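Local coordinates for protein ribulose-1,5-bisphosphate carboxylase/oxygenase large subunit (Rhodopseudomonas palustris, PDB 3QFW) that is a RuBisCO-like protein that probably binds magnesium and may catalyse a reaction related to that of ribulose-bisphosphate carboxylase, at residues F290-T294 / A295-A299; A182-G185 / K186-E190. One frame throughout, in Å; residues are numbered along the deposited sequence.

In the fold
Both contacts belong to the catalytic domain, which has the TIM-barrel architecture of the RuBisCO large chain. Contact 2 lies wholly within a helix, and contact 1 is a loop running into a helix N-terminus. Contact 2 comes first in the sequence: 182-185 and 186-190 are consecutive turns within helix 177-195, between strands 162-165 and 200-202. Contact 1 follows strand 280-284, where the loop enters helix 294-305. The two do not touch; their centres are about 35 Å apart and their nearest atoms about 23 Å. The centre of contact 1, which holds a sulfate ion probably from the crystallisation liquor, lies about 14 Å from the centre of the chain; that of contact 2, a regular stretch of one outer helix, lies about 25 Å from it.

Contact 1. Residues F290-T294 / A295-A299; sequences FAYST and ASCLA. With SO4 (sulfate ion), chain F.
The ring of Y292 meets C297 at its edge: SG lies 5.5 Å from the ring centroid and 88° off the ring normal, a Cys sulfur-aromatic contact. The same sulfur packs 3.7 Å from Y292 CB. Next along the chain, S293 is the N-cap. Its OG, set between the backbone N and the carbonyl carbon (chi1 73°), accepts from S296 N at 2.9 Å, with an N-H...O angle of 163°. A bridging water accepts from S293 N and makes a short hydrogen bond, 2.5 Å, with S296 OG. With an alanine here in place of S293 the hydroxyl is gone, and S296 N would probably lose its capping acceptor at the start of the helix. Regular helix bonding follows: C297 N donates to S293 O at 3.0 Å and L298 N to T294 O at 2.9 Å. In the first turn, T294 N donates to O4 of the sulfate at 2.6 Å. The anion sits at the helix N-terminus, where the helix dipole is likely to suit it. T294 and L298 lean on F333 and C297 on Y334, both of helix 327-334, while Y292 packs against A265 and L269 of helix 265-276, P284 of strand 280-284 and I93 of the second subunit.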
loop_
_atom_site.group_PDB
_atom_site.type_symbol
_atom_site.label_atom_id
_atom_site.label_comp_id
_atom_site.label_asym_id
_atom_site.label_seq_id
_atom_site.Cartn_x
_atom_site.Cartn_y
_atom_site.Cartn_z
ATOM N N PHE B 290 -15.119 11.436 8.004
ATOM C CA PHE B 290 -15.063 10.517 6.870
ATOM C C PHE B 290 -16.445 9.961 6.524
ATOM O O PHE B 290 -17.439 10.301 7.170
ATOM C CB PHE B 290 -14.045 9.403 7.141
ATOM C CG PHE B 290 -12.642 9.914 7.361
ATOM C CD1 PHE B 290 -12.342 10.709 8.459
ATOM C CD2 PHE B 290 -11.629 9.603 6.478
ATOM C CE1 PHE B 290 -11.060 11.190 8.662
ATOM C CE2 PHE B 290 -10.342 10.074 6.680
ATOM C CZ PHE B 290 -10.058 10.872 7.771
ATOM N N ALA B 291 -16.503 9.105 5.511
ATOM C CA ALA B 291 -17.781 8.724 4.917
ATOM C C ALA B 291 -18.196 7.269 5.161
ATOM O O ALA B 291 -19.010 6.726 4.411
ATOM C CB ALA B 291 -17.763 9.026 3.405
ATOM N N TYR B 292 -17.638 6.634 6.187
ATOM C CA TYR B 292 -18.036 5.270 6.527
ATOM C C TYR B 292 -19.499 5.234 6.964
ATOM O O TYR B 292 -19.934 6.044 7.787
ATOM C CB TYR B 292 -17.185 4.698 7.663
ATOM C CG TYR B 292 -15.792 4.242 7.296
ATOM C CD1 TYR B 292 -15.166 4.673 6.129
ATOM C CD2 TYR B 292 -15.098 3.372 8.131
ATOM C CE1 TYR B 292 -13.892 4.254 5.814
ATOM C CE2 TYR B 292 -13.828 2.946 7.820
ATOM C CZ TYR B 292 -13.225 3.390 6.661
ATOM O OH TYR B 292 -11.949 2.964 6.357
ATOM N N SER B 293 -20.246 4.283 6.421
ATOM C CA SER B 293 -21.631 4.071 6.830
ATOM C C SER B 293 -21.684 3.396 8.194
ATOM O O SER B 293 -20.707 2.790 8.641
ATOM C CB SER B 293 -22.349 3.190 5.814
ATOM O OG SER B 293 -21.893 1.855 5.925
ATOM N N THR B 294 -22.835 3.486 8.856
ATOM C CA THR B 294 -22.997 2.798 10.120
ATOM C C THR B 294 -22.851 1.299 9.898
ATOM O O THR B 294 -22.234 0.603 10.712
ATOM C CB THR B 294 -24.350 3.142 10.783
ATOM O OG1 THR B 294 -25.415 2.875 9.865
ATOM C CG2 THR B 294 -24.381 4.607 11.151
ATOM N N ALA B 295 -23.396 0.808 8.787
ATOM C CA ALA B 295 -23.286 -0.605 8.438
ATOM C C ALA B 295 -21.830 -1.066 8.402
ATOM O O ALA B 295 -21.476 -2.118 8.972
ATOM C CB ALA B 295 -23.950 -0.879 7.088
ATOM N N SER B 296 -20.999 -0.284 7.716
ATOM C CA SER B 296 -19.582 -0.590 7.608
ATOM C C SER B 296 -18.884 -0.560 8.953
ATOM O O SER B 296 -18.096 -1.441 9.259
ATOM C CB SER B 296 -18.874 0.353 6.617
ATOM O OG SER B 296 -19.338 0.120 5.298
ATOM N N CYS B 297 -19.166 0.454 9.762
ATOM C CA CYS B 297 -18.541 0.533 11.081
ATOM C C CYS B 297 -18.912 -0.671 11.944
ATOM O O CYS B 297 -18.061 -1.241 12.631
ATOM C CB CYS B 297 -18.902 1.840 11.790
ATOM S SG CYS B 297 -18.186 3.308 10.998
ATOM N N LEU B 298 -20.175 -1.072 11.901
ATOM C CA LEU B 298 -20.597 -2.227 12.705
ATOM C C LEU B 298 -19.921 -3.504 12.199
ATOM O O LEU B 298 -19.423 -4.304 12.990
ATOM C CB LEU B 298 -22.118 -2.374 12.709
ATOM C CG LEU B 298 -22.652 -3.352 13.757
ATOM C CD1 LEU B 298 -22.116 -3.011 15.146
ATOM C CD2 LEU B 298 -24.180 -3.381 13.761
ATOM N N ALA B 299 -19.876 -3.676 10.875
ATOM C CA ALA B 299 -19.245 -4.856 10.278
ATOM C C ALA B 299 -17.750 -4.906 10.612
ATOM O O ALA B 299 -17.191 -5.969 10.861
ATOM C CB ALA B 299 -19.459 -4.864 8.773
HETATM S S SO4 F . -25.585 5.656 7.183
HETATM O O1 SO4 F . -26.428 6.569 7.956
HETATM O O2 SO4 F . -25.172 6.337 5.956
HETATM O O3 SO4 F . -26.305 4.425 6.856
HETATM O O4 SO4 F . -24.412 5.316 7.982
HETATM O O HOH W 1 -19.003 2.428 4.319
#

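Contact 2. Residues A182-G185 / K186-E190; sequences AAVG and KAVRE
Helix 177-195 is the helix of a beta-alpha-beta unit, between strands 162-165 and 200-202 of the TIM-barrel catalytic domain, and this contact joins two successive turns of it. Four i to i+4 backbone bonds are the evidence for regular alpha-helix. K186 N reaches A182 O at 2.9 Å with an N-H...O angle of 163°, and R189 N reaches G185 O at 3.1 Å equally straight. The bond from A187 N to A183 O is longer, 3.2 Å, and its donor stands above the carbonyl plane, 36° out of it. V188 N approaches V184 O at 2.9 Å, nearly in line with the carbonyl bond.

The side chains divide between a packed face and an outer one. A183, V184 and A187 turn to helix 145-157, where A183 rests on P145 and A149, V184 on A152 and A187 on A149; A187 O accepts a hydrogen bond from H153 ND1 of the same helix, which ties the two helices by a polar link. On the outer face K186 sets CB 3.2 Å from A182 O; CG is anti to the backbone N (chi1 175°) and the chain then bends at chi2, its end leading away from 182-185. R189 likewise departs, but its CG first passes 3.4 Å from G185 O, laying the start of the chain against that carbonyl. Between the two valines the apolar contact is loose: V184 CG1 meets V188 CG2 at 4.3 Å.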
loop_
_atom_site.group_PDB
_atom_site.type_symbol
_atom_site.label_atom_id
_atom_site.label_comp_id
_atom_site.label_asym_id
_atom_site.label_seq_id
_atom_site.Cartn_x
_atom_site.Cartn_y
_atom_site.Cartn_z
ATOM N N ALA B 182 11.264 8.755 24.348
ATOM C CA ALA B 182 11.814 8.925 25.689
ATOM C C ALA B 182 10.998 9.939 26.480
ATOM O O ALA B 182 10.450 9.624 27.536
ATOM C CB ALA B 182 13.272 9.337 25.626
ATOM N N ALA B 183 10.909 11.154 25.952
ATOM C CA ALA B 183 10.179 12.236 26.606
ATOM C C ALA B 183 8.736 11.853 26.927
ATOM O O ALA B 183 8.237 12.148 28.017
ATOM C CB ALA B 183 10.221 13.503 25.742
ATOM N N VAL B 184 8.065 11.198 25.982
ATOM C CA VAL B 184 6.661 10.844 26.171
ATOM C C VAL B 184 6.486 9.659 27.113
ATOM O O VAL B 184 5.666 9.699 28.038
ATOM C CB VAL B 184 5.960 10.527 24.836
ATOM C CG1 VAL B 184 4.567 9.957 25.106
ATOM C CG2 VAL B 184 5.879 11.782 23.979
ATOM N N GLY B 185 7.253 8.602 26.870
ATOM C CA GLY B 185 7.172 7.405 27.687
ATOM C C GLY B 185 7.443 7.718 29.144
ATOM O O GLY B 185 6.766 7.204 30.032
ATOM N N LYS B 186 8.447 8.559 29.381
ATOM C CA LYS B 186 8.772 9.033 30.723
ATOM C C LYS B 186 7.577 9.734 31.344
ATOM O O LYS B 186 7.227 9.480 32.495
ATOM C CB LYS B 186 9.950 10.007 30.664
ATOM C CG LYS B 186 10.315 10.655 31.992
ATOM C CD LYS B 186 11.279 9.786 32.789
ATOM C CE LYS B 186 11.880 10.554 33.959
ATOM N NZ LYS B 186 12.964 9.776 34.626
ATOM N N ALA B 187 6.963 10.627 30.574
ATOM C CA ALA B 187 5.838 11.422 31.051
ATOM C C ALA B 187 4.617 10.562 31.387
ATOM O O ALA B 187 3.881 10.863 32.322
ATOM C CB ALA B 187 5.474 12.495 30.029
ATOM N N VAL B 188 4.403 9.496 30.621
ATOM C CA VAL B 188 3.273 8.604 30.869
ATOM C C VAL B 188 3.497 7.766 32.132
ATOM O O VAL B 188 2.568 7.557 32.916
ATOM C CB VAL B 188 2.982 7.694 29.648
ATOM C CG1 VAL B 188 2.024 6.574 30.020
ATOM C CG2 VAL B 188 2.423 8.520 28.499
ATOM N N ARG B 189 4.731 7.304 32.328
ATOM C CA ARG B 189 5.086 6.564 33.541
ATOM C C ARG B 189 4.864 7.395 34.803
ATOM O O ARG B 189 4.285 6.918 35.771
ATOM C CB ARG B 189 6.539 6.088 33.487
ATOM C CG ARG B 189 6.768 4.925 32.548
ATOM C CD ARG B 189 5.919 3.726 32.948
ATOM N NE ARG B 189 6.697 2.714 33.660
ATOM C CZ ARG B 189 6.223 1.528 34.033
ATOM N NH1 ARG B 189 4.964 1.197 33.764
ATOM N NH2 ARG B 189 7.007 0.671 34.675
ATOM N N GLU B 190 5.338 8.635 34.786
ATOM C CA GLU B 190 5.206 9.518 35.932
ATOM C C GLU B 190 3.739 9.704 36.293
ATOM O O GLU B 190 3.358 9.598 37.456
ATOM C CB GLU B 190 5.892 10.857 35.655
ATOM C CG GLU B 190 7.367 10.695 35.323
ATOM C CD GLU B 190 8.085 12.013 35.090
ATOM O OE1 GLU B 190 9.317 12.045 35.274
ATOM O OE2 GLU B 190 7.424 13.013 34.730
#